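Local coordinates for type II secretion ATPase XpsE (Xanthomonas campestris, PDB 2D28), which is a component of the type II secretion machinery, an ATPase of the GspE family represented here by its N-terminal domain, at residues Ser87-Phe90 with Leu91-His95; Gly100-Gly104 with Arg105-Trp109; Pro113-Asp116 with Tyr117-Asp120; Asp120-Arg123 with Leu124-Leu128; Leu66-Ala69 with Arg70-Gly73. The protein carries 1 engineered substitution. All coordinates share one frame; numbering follows the deposited sequence.

Interaction 1 (Ser87-Phe90 with Leu91-His95)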
loop_
_atom_site.group_PDB
_atom_site.type_symbol
_atom_site.label_atom_id
_atom_site.label_comp_id
_atom_site.label_asym_id
_atom_site.label_seq_id
_atom_site.Cartn_x
_atom_site.Cartn_y
_atom_site.Cartn_z
ATOM N N SER A 87 -1.961 -16.051 2.486
ATOM C CA SER A 87 -0.728 -16.799 2.600
ATOM C C SER A 87 0.388 -15.797 2.807
ATOM O O SER A 87 0.252 -14.588 2.481
ATOM C CB SER A 87 -0.430 -17.602 1.335
ATOM O OG SER A 87 -0.365 -16.773 0.225
ATOM N N LEU A 88 1.500 -16.295 3.337
ATOM C CA LEU A 88 2.692 -15.444 3.465
ATOM C C LEU A 88 3.087 -14.879 2.129
ATOM O O LEU A 88 3.367 -13.704 2.010
ATOM C CB LEU A 88 3.830 -16.201 4.135
ATOM C CG LEU A 88 5.165 -15.436 4.233
ATOM C CD1 LEU A 88 5.000 -14.162 5.115
ATOM C CD2 LEU A 88 6.250 -16.349 4.777
ATOM N N ARG A 89 3.013 -15.724 1.070
ATOM C CA ARG A 89 3.336 -15.300 -0.268
ATOM C C ARG A 89 2.467 -14.120 -0.736
ATOM O O ARG A 89 2.951 -13.225 -1.324
ATOM C CB ARG A 89 3.125 -16.469 -1.270
ATOM C CG ARG A 89 3.616 -16.171 -2.695
ATOM C CD ARG A 89 2.870 -16.941 -3.766
ATOM N NE ARG A 89 1.460 -16.556 -3.714
ATOM C CZ ARG A 89 0.929 -15.528 -4.336
ATOM N NH1 ARG A 89 1.671 -14.780 -5.142
ATOM N NH2 ARG A 89 -0.380 -15.239 -4.161
ATOM N N PHE A 90 1.167 -14.219 -0.549
ATOM C CA PHE A 90 0.218 -13.163 -0.894
ATOM C C PHE A 90 0.644 -11.840 -0.222
ATOM O O PHE A 90 0.701 -10.806 -0.849
ATOM C CB PHE A 90 -1.201 -13.563 -0.407
ATOM C CG PHE A 90 -2.244 -12.587 -0.750
ATOM C CD1 PHE A 90 -3.091 -12.785 -1.866
ATOM C CD2 PHE A 90 -2.439 -11.448 0.030
ATOM C CE1 PHE A 90 -4.069 -11.855 -2.202
ATOM C CE2 PHE A 90 -3.425 -10.477 -0.322
ATOM C CZ PHE A 90 -4.223 -10.682 -1.453
ATOM N N LEU A 91 0.885 -11.876 1.076
ATOM C CA LEU A 91 1.401 -10.666 1.772
ATOM C C LEU A 91 2.595 -10.024 1.080
ATOM O O LEU A 91 2.626 -8.781 0.843
ATOM C CB LEU A 91 1.735 -10.997 3.225
ATOM C CG LEU A 91 0.617 -11.599 4.065
ATOM C CD1 LEU A 91 1.126 -11.752 5.503
ATOM C CD2 LEU A 91 -0.685 -10.861 3.998
ATOM N N LYS A 92 3.573 -10.869 0.726
ATOM C CA LYS A 92 4.771 -10.401 0.050
ATOM C C LYS A 92 4.499 -9.893 -1.345
ATOM O O LYS A 92 5.010 -8.826 -1.720
ATOM C CB LYS A 92 5.911 -11.422 0.072
ATOM C CG LYS A 92 6.368 -11.817 1.396
ATOM C CD LYS A 92 7.505 -12.925 1.319
ATOM C CE LYS A 92 7.833 -13.337 2.667
ATOM N NZ LYS A 92 9.286 -13.173 3.001
ATOM N N GLN A 93 3.694 -10.592 -2.134
ATOM C CA GLN A 93 3.393 -10.125 -3.461
ATOM C C GLN A 93 2.656 -8.797 -3.457
ATOM O O GLN A 93 2.896 -7.944 -4.324
ATOM C CB GLN A 93 2.474 -11.146 -4.201
ATOM C CG GLN A 93 2.090 -10.679 -5.518
ATOM C CD GLN A 93 0.909 -11.439 -6.152
ATOM O OE1 GLN A 93 0.540 -12.521 -5.698
ATOM N NE2 GLN A 93 0.341 -10.873 -7.193
ATOM N N PHE A 94 1.696 -8.643 -2.548
ATOM C CA PHE A 94 0.855 -7.415 -2.586
ATOM C C PHE A 94 1.395 -6.282 -1.685
ATOM O O PHE A 94 0.849 -5.107 -1.724
ATOM C CB PHE A 94 -0.585 -7.804 -2.257
ATOM C CG PHE A 94 -1.270 -8.523 -3.412
ATOM C CD1 PHE A 94 -1.742 -7.797 -4.541
ATOM C CD2 PHE A 94 -1.335 -9.885 -3.425
ATOM C CE1 PHE A 94 -2.332 -8.486 -5.606
ATOM C CE2 PHE A 94 -1.884 -10.576 -4.542
ATOM C CZ PHE A 94 -2.395 -9.856 -5.608
ATOM N N HIS A 95 2.396 -6.631 -0.858
ATOM C CA HIS A 95 3.052 -5.718 0.107
ATOM C C HIS A 95 2.015 -5.154 1.038
ATOM O O HIS A 95 1.746 -3.939 1.061
ATOM C CB HIS A 95 3.787 -4.563 -0.589
ATOM C CG HIS A 95 4.770 -5.010 -1.625
ATOM N ND1 HIS A 95 6.056 -5.412 -1.319
ATOM C CD2 HIS A 95 4.588 -5.285 -2.942
ATOM C CE1 HIS A 95 6.652 -5.831 -2.438
ATOM N NE2 HIS A 95 5.781 -5.752 -3.431
#
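Phe90 carries its ring trans to the backbone N (chi1 -178°), and Phe94, one helical turn on, sets CG opposite its own carbonyl carbon (chi1 -74°); together these rotations bring the two rings into contact. Phe94 lays CD2 over the centre of one Phe90 face, and Phe90 CE1 comes within 3.4 Å of Phe94 CE2. With their planes inclined by 34°, the rings form an oblique pair. Phenylalanine suits both places, since each ring also packs on helix 116-126, Phe90 on Ala121 and Val122, Phe94 on Tyr117 and Ala118. On the exposed flank, Arg89 and Gln93 run side by side and point the same way. Gln93 OE1 lies at the edge of the guanidinium, in its plane, and takes a 2.6 Å hydrogen bond from Arg89 NH1. A weak one, 3.3 Å long, joins Arg89 NH2 to Gln93 OE1. On another side of the helix, Leu88 CG rests 3.7 Å from Lys92 CE, and the lysine continues to a salt bridge with Glu145 on helix 137-147. Ser87 is the N-cap of helix 88-94: its short side chain bends round so that OG accepts from Phe90 N at 3.1 Å. Because Gln93 offers a neutral amide oxygen to a cation, Arg89 probably polarises that carbonyl while keeping its own net charge, a modest link on the exposed flank of the helix.

Interaction 2 (Gly100-Gly104 with Arg105-Trp109)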
loop_
_atom_site.group_PDB
_atom_site.type_symbol
_atom_site.label_atom_id
_atom_site.label_comp_id
_atom_site.label_asym_id
_atom_site.label_seq_id
_atom_site.Cartn_x
_atom_site.Cartn_y
_atom_site.Cartn_z
ATOM N N GLY A 100 -3.433 -6.013 13.318
ATOM C CA GLY A 100 -4.255 -6.009 14.506
ATOM C C GLY A 100 -5.708 -6.146 14.133
ATOM O O GLY A 100 -6.051 -5.984 13.013
ATOM N N GLU A 101 -6.544 -6.392 15.126
ATOM C CA GLU A 101 -7.967 -6.490 14.969
ATOM C C GLU A 101 -8.593 -5.718 16.147
ATOM O O GLU A 101 -8.267 -6.021 17.309
ATOM C CB GLU A 101 -8.350 -7.955 15.000
ATOM C CG GLU A 101 -9.101 -8.457 13.804
ATOM C CD GLU A 101 -9.450 -9.953 13.851
ATOM O OE1 GLU A 101 -10.605 -10.301 13.546
ATOM O OE2 GLU A 101 -8.582 -10.791 14.180
ATOM N N ARG A 102 -9.378 -4.684 15.859
ATOM C CA ARG A 102 -9.970 -3.800 16.886
ATOM C C ARG A 102 -11.392 -3.344 16.445
ATOM O O ARG A 102 -11.645 -2.981 15.271
ATOM C CB ARG A 102 -9.121 -2.566 17.160
ATOM C CG ARG A 102 -7.636 -2.766 17.521
ATOM C CD ARG A 102 -6.792 -1.453 17.473
ATOM N NE ARG A 102 -6.813 -0.819 16.136
ATOM C CZ ARG A 102 -6.916 0.471 15.884
ATOM N NH1 ARG A 102 -7.009 1.368 16.855
ATOM N NH2 ARG A 102 -6.933 0.892 14.633
ATOM N N ASP A 103 -12.326 -3.357 17.408
ATOM C CA ASP A 103 -13.744 -3.042 17.183
ATOM C C ASP A 103 -14.324 -3.721 15.948
ATOM O O ASP A 103 -15.089 -3.136 15.193
ATOM C CB ASP A 103 -14.011 -1.541 17.161
ATOM C CG ASP A 103 -13.796 -0.884 18.536
ATOM O OD1 ASP A 103 -13.792 -1.615 19.544
ATOM O OD2 ASP A 103 -13.547 0.334 18.659
ATOM N N GLY A 104 -13.984 -4.992 15.774
ATOM C CA GLY A 104 -14.526 -5.761 14.704
ATOM C C GLY A 104 -13.967 -5.493 13.313
ATOM O O GLY A 104 -14.507 -5.993 12.299
ATOM N N ARG A 105 -12.887 -4.730 13.256
ATOM C CA ARG A 105 -12.144 -4.531 12.022
ATOM C C ARG A 105 -10.686 -4.998 12.061
ATOM O O ARG A 105 -9.954 -4.854 13.042
ATOM C CB ARG A 105 -12.199 -3.069 11.613
ATOM C CG ARG A 105 -13.614 -2.504 11.589
ATOM C CD ARG A 105 -13.708 -1.032 11.134
ATOM N NE ARG A 105 -13.474 -0.825 9.716
ATOM C CZ ARG A 105 -13.824 0.284 9.052
ATOM N NH1 ARG A 105 -14.372 1.259 9.697
ATOM N NH2 ARG A 105 -13.644 0.393 7.737
ATOM N N LEU A 106 -10.249 -5.504 10.936
ATOM C CA LEU A 106 -8.868 -5.891 10.719
ATOM C C LEU A 106 -8.039 -4.708 10.269
ATOM O O LEU A 106 -8.288 -4.135 9.189
ATOM C CB LEU A 106 -8.830 -7.033 9.668
ATOM C CG LEU A 106 -7.455 -7.660 9.490
ATOM C CD1 LEU A 106 -7.140 -8.576 10.743
ATOM C CD2 LEU A 106 -7.481 -8.456 8.200
ATOM N N ASP A 107 -7.018 -4.356 11.069
ATOM C CA ASP A 107 -6.086 -3.347 10.709
ATOM C C ASP A 107 -5.123 -3.908 9.657
ATOM O O ASP A 107 -4.428 -4.910 9.914
ATOM C CB ASP A 107 -5.323 -2.781 11.870
ATOM C CG ASP A 107 -6.185 -2.063 12.858
ATOM O OD1 ASP A 107 -6.922 -1.117 12.485
ATOM O OD2 ASP A 107 -6.217 -2.391 14.053
ATOM N N LEU A 108 -5.101 -3.289 8.480
ATOM C CA LEU A 108 -4.231 -3.736 7.401
ATOM C C LEU A 108 -3.323 -2.624 6.979
ATOM O O LEU A 108 -3.765 -1.582 6.469
ATOM C CB LEU A 108 -5.085 -4.210 6.223
ATOM C CG LEU A 108 -4.338 -4.873 5.073
ATOM C CD1 LEU A 108 -4.000 -6.269 5.534
ATOM C CD2 LEU A 108 -5.105 -4.919 3.731
ATOM N N TRP A 109 -2.040 -2.875 7.122
ATOM C CA TRP A 109 -1.008 -2.000 6.653
ATOM C C TRP A 109 -0.788 -2.264 5.157
ATOM O O TRP A 109 -0.484 -3.421 4.758
ATOM C CB TRP A 109 0.245 -2.323 7.454
ATOM C CG TRP A 109 1.217 -1.256 7.661
ATOM C CD1 TRP A 109 1.040 0.108 7.413
ATOM C CD2 TRP A 109 2.561 -1.385 8.148
ATOM N NE1 TRP A 109 2.178 0.783 7.736
ATOM C CE2 TRP A 109 3.122 -0.105 8.182
ATOM C CE3 TRP A 109 3.379 -2.471 8.471
ATOM C CZ2 TRP A 109 4.441 0.127 8.576
ATOM C CZ3 TRP A 109 4.678 -2.223 8.892
ATOM C CH2 TRP A 109 5.197 -0.940 8.908
HETATM O O HOH W 1 -9.457 -1.730 13.419
#
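Arg102 and Arg105 face each other as an antiparallel hydrogen-bonded pair, Arg102 N reaching Arg105 O at 2.9 Å and Arg105 N returning to Arg102 O, across a type I' turn whose central residues, Asp103 and Gly104, both have positive phi (45° and 76°). Glycine adopts such a backbone readily, and aspartate tolerates it better than most residues. Arg102 crosses at about a right angle to Asp107, which stands on the same face of the sheet. Arg102 NE donates to Asp107 OD2 over 2.7 Å, meeting it on the syn side and keeping it close to the guanidinium plane. A second bond, from Arg102 NH2 to Asp107 OD1, completes the salt bridge, although OD1 is less certainly placed. The arginine probably offsets the charge of the buried Asp107 carboxylate. This tight beta hairpin joins strands 96-102 and 105-110, the latter the middle strand of a three-stranded sheet. On the other face, Glu101 and Leu106 form a non-hydrogen-bonded pair, packed through the aliphatic part of the glutamate: Glu101 CG lies 3.6 Å from Leu106 CD1. Glu101 CA makes a CH...O contact of 3.2 Å with Arg105 O, while the guanidinium of Arg105 turns to Leu130 O on the neighbouring strand.

Interaction 3 (Pro113-Asp116 with Tyr117-Asp120)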
loop_
_atom_site.group_PDB
_atom_site.type_symbol
_atom_site.label_atom_id
_atom_site.label_comp_id
_atom_site.label_asym_id
_atom_site.label_seq_id
_atom_site.Cartn_x
_atom_site.Cartn_y
_atom_site.Cartn_z
ATOM N N PRO A 113 -2.768 1.434 -1.480
ATOM C CA PRO A 113 -4.207 1.512 -1.123
ATOM C C PRO A 113 -5.174 1.926 -2.209
ATOM O O PRO A 113 -6.379 1.848 -1.960
ATOM C CB PRO A 113 -4.205 2.491 0.038
ATOM C CG PRO A 113 -3.074 3.389 -0.267
ATOM C CD PRO A 113 -1.993 2.487 -0.807
ATOM N N TYR A 114 -4.667 2.323 -3.360
ATOM C CA TYR A 114 -5.437 2.561 -4.569
ATOM C C TYR A 114 -5.771 1.261 -5.345
ATOM O O TYR A 114 -6.477 1.339 -6.331
ATOM C CB TYR A 114 -4.652 3.479 -5.506
ATOM C CG TYR A 114 -3.307 2.981 -5.882
ATOM C CD1 TYR A 114 -3.122 2.116 -6.940
ATOM C CD2 TYR A 114 -2.178 3.363 -5.120
ATOM C CE1 TYR A 114 -1.834 1.660 -7.259
ATOM C CE2 TYR A 114 -0.947 2.918 -5.395
ATOM C CZ TYR A 114 -0.764 2.059 -6.436
ATOM O OH TYR A 114 0.500 1.595 -6.654
ATOM N N ASP A 115 -5.234 0.104 -4.918
ATOM C CA ASP A 115 -5.352 -1.130 -5.691
ATOM C C ASP A 115 -6.586 -1.901 -5.198
ATOM O O ASP A 115 -6.513 -2.683 -4.255
ATOM C CB ASP A 115 -4.053 -1.946 -5.571
ATOM C CG ASP A 115 -4.046 -3.153 -6.465
ATOM O OD1 ASP A 115 -5.154 -3.583 -6.910
ATOM O OD2 ASP A 115 -2.965 -3.713 -6.679
ATOM N N ASP A 116 -7.714 -1.570 -5.806
ATOM C CA ASP A 116 -8.973 -2.121 -5.417
ATOM C C ASP A 116 -9.026 -3.662 -5.650
ATOM O O ASP A 116 -9.710 -4.348 -4.924
ATOM C CB ASP A 116 -10.127 -1.389 -6.124
ATOM C CG ASP A 116 -10.067 -1.489 -7.589
ATOM O OD1 ASP A 116 -9.259 -0.733 -8.184
ATOM O OD2 ASP A 116 -10.807 -2.294 -8.242
ATOM N N TYR A 117 -8.246 -4.178 -6.591
ATOM C CA TYR A 117 -8.162 -5.647 -6.795
ATOM C C TYR A 117 -7.594 -6.344 -5.562
ATOM O O TYR A 117 -8.166 -7.283 -5.015
ATOM C CB TYR A 117 -7.276 -5.956 -8.040
ATOM C CG TYR A 117 -7.081 -7.433 -8.258
ATOM C CD1 TYR A 117 -8.057 -8.207 -8.929
ATOM C CD2 TYR A 117 -6.057 -8.098 -7.622
ATOM C CE1 TYR A 117 -7.881 -9.611 -9.053
ATOM C CE2 TYR A 117 -5.892 -9.454 -7.738
ATOM C CZ TYR A 117 -6.826 -10.214 -8.456
ATOM O OH TYR A 117 -6.647 -11.588 -8.510
ATOM N N ALA A 118 -6.491 -5.818 -5.044
ATOM C CA ALA A 118 -5.877 -6.379 -3.883
ATOM C C ALA A 118 -6.741 -6.275 -2.643
ATOM O O ALA A 118 -6.842 -7.218 -1.872
ATOM C CB ALA A 118 -4.521 -5.718 -3.643
ATOM N N ILE A 119 -7.321 -5.096 -2.435
ATOM C CA ILE A 119 -8.149 -4.897 -1.289
ATOM C C ILE A 119 -9.362 -5.801 -1.340
ATOM O O ILE A 119 -9.710 -6.317 -0.301
ATOM C CB ILE A 119 -8.618 -3.393 -1.210
ATOM C CG1 ILE A 119 -7.444 -2.509 -0.824
ATOM C CG2 ILE A 119 -9.892 -3.159 -0.315
ATOM C CD1 ILE A 119 -7.582 -1.094 -1.246
ATOM N N ASP A 120 -10.048 -5.863 -2.499
ATOM C CA ASP A 120 -11.208 -6.748 -2.630
ATOM C C ASP A 120 -10.820 -8.233 -2.440
ATOM O O ASP A 120 -11.555 -8.988 -1.809
ATOM C CB ASP A 120 -11.972 -6.465 -3.920
ATOM C CG ASP A 120 -12.703 -5.153 -3.885
ATOM O OD1 ASP A 120 -12.701 -4.465 -2.806
ATOM O OD2 ASP A 120 -13.173 -4.672 -4.935
HETATM O O HOH W 2 -12.210 -4.342 -7.441
#
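Asp115 turns its carboxylate back to the first turn of helix 116-126, one face toward Ala118 and OD1 beside Tyr117 CB. Its CG is trans to the backbone N (chi1 -174°), which lets Asp115 serve as the N-cap: OD1 accepts from Ala118 N at 3.2 Å. The N-H arrives from well above the carboxylate plane, 66° out of it. Off the same face, Ala118 CB comes within 3.8 Å of Asp115 CG; a methyl is small enough to sit there beside the N-H. Asp115 O adds a backbone bond to Ile119 N, and Ile119 directs its chain back along the entering loop, with CD1 3.3 Å from Pro113 O. Its branched aliphatic body also reaches Leu132 of strand 130-134. On a more exposed side, the carboxylates of Asp116 and Asp120 approach each other without touching, Asp116 OD2 and Asp120 OD2 being 4.7 Å apart. A water donates to both, at 2.6 Å to Asp116 OD2 and 2.7 Å to Asp120 OD2. The other oxygen of Asp120 turns to Arg123. Three aspartates thus gather at an N-terminus, where the helix dipole and first-turn N-H groups should stabilise negative charge, while the bridging water probably eases the repulsion between two of them.

Interaction 4 (Asp120-Arg123 with Leu124-Leu128)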
loop_
_atom_site.group_PDB
_atom_site.type_symbol
_atom_site.label_atom_id
_atom_site.label_comp_id
_atom_site.label_asym_id
_atom_site.label_seq_id
_atom_site.Cartn_x
_atom_site.Cartn_y
_atom_site.Cartn_z
ATOM N N ASP A 120 -10.048 -5.863 -2.499
ATOM C CA ASP A 120 -11.208 -6.748 -2.630
ATOM C C ASP A 120 -10.820 -8.233 -2.440
ATOM O O ASP A 120 -11.555 -8.988 -1.809
ATOM C CB ASP A 120 -11.972 -6.465 -3.920
ATOM C CG ASP A 120 -12.703 -5.153 -3.885
ATOM O OD1 ASP A 120 -12.701 -4.465 -2.806
ATOM O OD2 ASP A 120 -13.173 -4.672 -4.935
ATOM N N ALA A 121 -9.624 -8.618 -2.876
ATOM C CA ALA A 121 -9.061 -9.958 -2.561
ATOM C C ALA A 121 -8.945 -10.218 -1.057
ATOM O O ALA A 121 -9.373 -11.302 -0.544
ATOM C CB ALA A 121 -7.717 -10.141 -3.288
ATOM N N VAL A 122 -8.474 -9.208 -0.319
ATOM C CA VAL A 122 -8.284 -9.361 1.107
ATOM C C VAL A 122 -9.640 -9.428 1.787
ATOM O O VAL A 122 -9.882 -10.297 2.689
ATOM C CB VAL A 122 -7.371 -8.216 1.663
ATOM C CG1 VAL A 122 -7.346 -8.242 3.125
ATOM C CG2 VAL A 122 -5.975 -8.382 1.092
ATOM N N ARG A 123 -10.552 -8.589 1.332
ATOM C CA ARG A 123 -11.893 -8.514 1.939
ATOM C C ARG A 123 -12.570 -9.900 1.788
ATOM O O ARG A 123 -13.159 -10.471 2.753
ATOM C CB ARG A 123 -12.761 -7.418 1.239
ATOM C CG ARG A 123 -12.469 -5.975 1.580
ATOM C CD ARG A 123 -13.157 -4.960 0.754
ATOM N NE ARG A 123 -14.596 -5.115 0.891
ATOM C CZ ARG A 123 -15.505 -5.050 -0.072
ATOM N NH1 ARG A 123 -15.225 -4.744 -1.315
ATOM N NH2 ARG A 123 -16.766 -5.316 0.263
ATOM N N LEU A 124 -12.457 -10.468 0.582
ATOM C CA LEU A 124 -13.126 -11.748 0.275
ATOM C C LEU A 124 -12.457 -12.920 1.011
ATOM O O LEU A 124 -13.144 -13.809 1.573
ATOM C CB LEU A 124 -13.105 -12.043 -1.226
ATOM C CG LEU A 124 -13.841 -13.352 -1.659
ATOM C CD1 LEU A 124 -15.383 -13.289 -1.280
ATOM C CD2 LEU A 124 -13.741 -13.574 -3.172
ATOM N N ALA A 125 -11.128 -12.916 1.028
ATOM C CA ALA A 125 -10.388 -14.045 1.612
ATOM C C ALA A 125 -10.523 -14.075 3.125
ATOM O O ALA A 125 -10.604 -15.179 3.718
ATOM C CB ALA A 125 -8.922 -14.028 1.215
ATOM N N THR A 126 -10.553 -12.900 3.776
ATOM C CA THR A 126 -10.580 -12.891 5.252
ATOM C C THR A 126 -11.993 -12.927 5.749
ATOM O O THR A 126 -12.275 -13.412 6.855
ATOM C CB THR A 126 -9.881 -11.635 5.864
ATOM O OG1 THR A 126 -10.485 -10.436 5.309
ATOM C CG2 THR A 126 -8.376 -11.555 5.483
ATOM N N GLY A 127 -12.899 -12.415 4.946
ATOM C CA GLY A 127 -14.255 -12.179 5.390
ATOM C C GLY A 127 -14.393 -11.147 6.502
ATOM O O GLY A 127 -15.431 -11.103 7.143
ATOM N N LEU A 128 -13.385 -10.300 6.690
ATOM C CA LEU A 128 -13.368 -9.280 7.763
ATOM C C LEU A 128 -13.461 -7.891 7.201
ATOM O O LEU A 128 -12.932 -7.604 6.112
ATOM C CB LEU A 128 -12.088 -9.357 8.614
ATOM C CG LEU A 128 -12.021 -10.638 9.468
ATOM C CD1 LEU A 128 -10.678 -10.810 10.108
ATOM C CD2 LEU A 128 -13.125 -10.720 10.581
HETATM O O HOH W 3 -14.536 -8.424 4.189
#
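Val122 and Thr126 form the close-knit side of this last part of helix 116-126. The threonine hydroxyl sits between its own backbone N and carbonyl carbon (chi1 55°), close to the preceding turn, and OG1 donates to Val122 O at 2.7 Å. That oxygen also takes the helical bond from Thr126 N, 2.9 Å long, and the two donors come from opposite faces of its carbonyl plane. Threonine fits here because it satisfies its hydroxyl locally while its methyl packs: Thr126 CG2 lies 4.2 Å from Val122 CG1. Both residues are buried, Val122 against Leu96 and Leu130, Thr126 against Val83 and Leu86. The outer side is looser and polar. Arg123 folds back by a turn so that NH1 meets Asp120 OD1 in a salt bridge of 2.9 Å; the oxygen lies in the guanidinium plane, but NH1 stands far above the carboxylate plane. A water links the helix end to the next segment, donating to Arg123 O at 2.9 Å and to Leu128 O at 2.6 Å. Gly127 leaves the helix with positive phi (64°), which costs a residue without CB little, while its N still bonds to Arg123 O. Thr126 OG1 in turn accepts from Leu128 N at 3.2 Å, an ST turn that leads the chain into strand 130-134 and so completes the beta-alpha-beta unit begun by strand 105-110.

Interaction 5 (Leu66-Ala69 with Arg70-Gly73)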
loop_
_atom_site.group_PDB
_atom_site.type_symbol
_atom_site.label_atom_id
_atom_site.label_comp_id
_atom_site.label_asym_id
_atom_site.label_seq_id
_atom_site.Cartn_x
_atom_site.Cartn_y
_atom_site.Cartn_z
ATOM N N LEU A 66 -1.451 7.210 8.034
ATOM C CA LEU A 66 -0.115 6.741 7.776
ATOM C C LEU A 66 0.413 6.103 9.075
ATOM O O LEU A 66 0.183 6.630 10.161
ATOM C CB LEU A 66 0.808 7.891 7.376
ATOM C CG LEU A 66 0.579 8.525 6.023
ATOM C CD1 LEU A 66 1.090 9.947 5.963
ATOM C CD2 LEU A 66 1.230 7.713 4.964
ATOM N N VAL A 67 1.047 4.925 8.945
ATOM C CA VAL A 67 1.558 4.172 10.081
ATOM C C VAL A 67 3.006 3.823 9.758
ATOM O O VAL A 67 3.373 3.536 8.612
ATOM C CB VAL A 67 0.720 2.917 10.389
ATOM C CG1 VAL A 67 1.510 1.868 11.222
ATOM C CG2 VAL A 67 -0.576 3.276 11.033
ATOM N N ASP A 68 3.852 3.903 10.774
ATOM C CA ASP A 68 5.248 3.602 10.581
ATOM C C ASP A 68 5.694 2.527 11.513
ATOM O O ASP A 68 4.970 2.157 12.430
ATOM C CB ASP A 68 6.107 4.841 10.670
ATOM C CG ASP A 68 6.067 5.499 12.022
ATOM O OD1 ASP A 68 6.513 4.919 13.013
ATOM O OD2 ASP A 68 5.537 6.576 12.172
ATOM N N ALA A 69 6.918 2.084 11.218
ATOM C CA ALA A 69 7.566 0.956 11.814
ATOM C C ALA A 69 7.820 1.085 13.328
ATOM O O ALA A 69 7.872 0.071 14.062
ATOM C CB ALA A 69 8.899 0.710 11.005
ATOM N N ARG A 70 7.897 2.321 13.833
ATOM C CA ARG A 70 7.985 2.544 15.287
ATOM C C ARG A 70 6.753 2.014 15.935
ATOM O O ARG A 70 6.768 1.684 17.117
ATOM C CB ARG A 70 8.048 4.048 15.653
ATOM C CG ARG A 70 9.166 4.815 15.040
ATOM C CD ARG A 70 9.103 6.299 15.248
ATOM N NE ARG A 70 7.864 6.823 14.647
ATOM C CZ ARG A 70 7.298 7.981 14.978
ATOM N NH1 ARG A 70 7.908 8.849 15.791
ATOM N NH2 ARG A 70 6.134 8.325 14.434
ATOM N N GLN A 71 5.626 2.026 15.212
ATOM C CA GLN A 71 4.330 1.672 15.839
ATOM C C GLN A 71 4.022 0.158 15.960
ATOM O O GLN A 71 3.037 -0.241 16.608
ATOM C CB GLN A 71 3.177 2.405 15.214
ATOM C CG GLN A 71 3.289 3.938 15.084
ATOM C CD GLN A 71 2.180 4.485 14.183
ATOM O OE1 GLN A 71 2.438 4.881 13.047
ATOM N NE2 GLN A 71 0.951 4.520 14.705
ATOM N N LEU A 72 4.880 -0.675 15.389
ATOM C CA LEU A 72 4.690 -2.118 15.380
ATOM C C LEU A 72 5.731 -2.845 16.265
ATOM O O LEU A 72 6.935 -2.620 16.108
ATOM C CB LEU A 72 4.836 -2.540 13.928
ATOM C CG LEU A 72 3.620 -2.031 13.140
ATOM C CD1 LEU A 72 3.927 -1.081 11.978
ATOM C CD2 LEU A 72 2.919 -3.231 12.717
ATOM N N GLY A 73 5.279 -3.711 17.173
ATOM C CA GLY A 73 6.159 -4.544 18.001
ATOM C C GLY A 73 6.869 -5.673 17.253
ATOM O O GLY A 73 6.709 -5.817 16.057
#
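Arg70 curls its side chain round the carboxylate of Asp68, two residues back, and nearly every atom of it meets that group. CB begins 3.2 Å from Asp68 OD1, and CG stays beside the same oxygen at 3.3 Å. CD moves a little off, to 3.7 Å from Asp68 OD1, and the bend at chi3 (-61°) then brings the guanidinium back. NE donates to Asp68 OD1 over 2.8 Å, arriving from above the carboxylate plane. CZ follows at 3.6 Å from Asp68 OD2, and NH2 ends the chain with a 2.9 Å bond to Asp68 OD2, this time on the syn side. The arginine therefore grips both oxygens side-on, with the two flat groups inclined by 43°. Arg70 N adds a weak bond to OD1, which may help to fix the carboxylate. Residues Ala69 to Gln71 form a short 3-10 turn in the connection between helix 51-62 and helix 88-94, closed by a backbone bond from Gln71 N to Asp68 O. Gln71 secures the entry to the turn: its extended chain lets Gln71 OE1 accept a 2.8 Å hydrogen bond from Asp68 N, so one amide side chain stands in for a backbone carbonyl. Away from the salt bridge, the contact becomes apolar. Leu72 and Val67 cross at about a right angle, Leu72 CD1 lying 3.9 Å from Val67 CG1, and the leucine continues onto Leu143 and Trp147 of helix 137-147, while Val67 O accepts from the indole of Trp109.

How the interactions relate
Interactions 1 and 5 lie at the surface, while interactions 2, 3 and 4 are partly buried. Interactions 3 and 4 occupy the same helix, 116-126, and share Asp120; the start of the helix is held by aspartates and water, its end by a threonine and a glycine. Interaction 1 packs its aromatic side against that helix, Phe94 touching interaction 3 through Ala118 CB and Phe90 touching interaction 4 through Val122. The hairpin of interaction 2 meets interaction 4 through apolar contacts of Leu106 with Thr126 and Leu128, and interaction 5 through Trp109, whose ring packs on Leu72 CD1. Arginine-aspartate pairs mark interactions 2, 4 and 5, whereas interaction 1 uses a neutral glutamine.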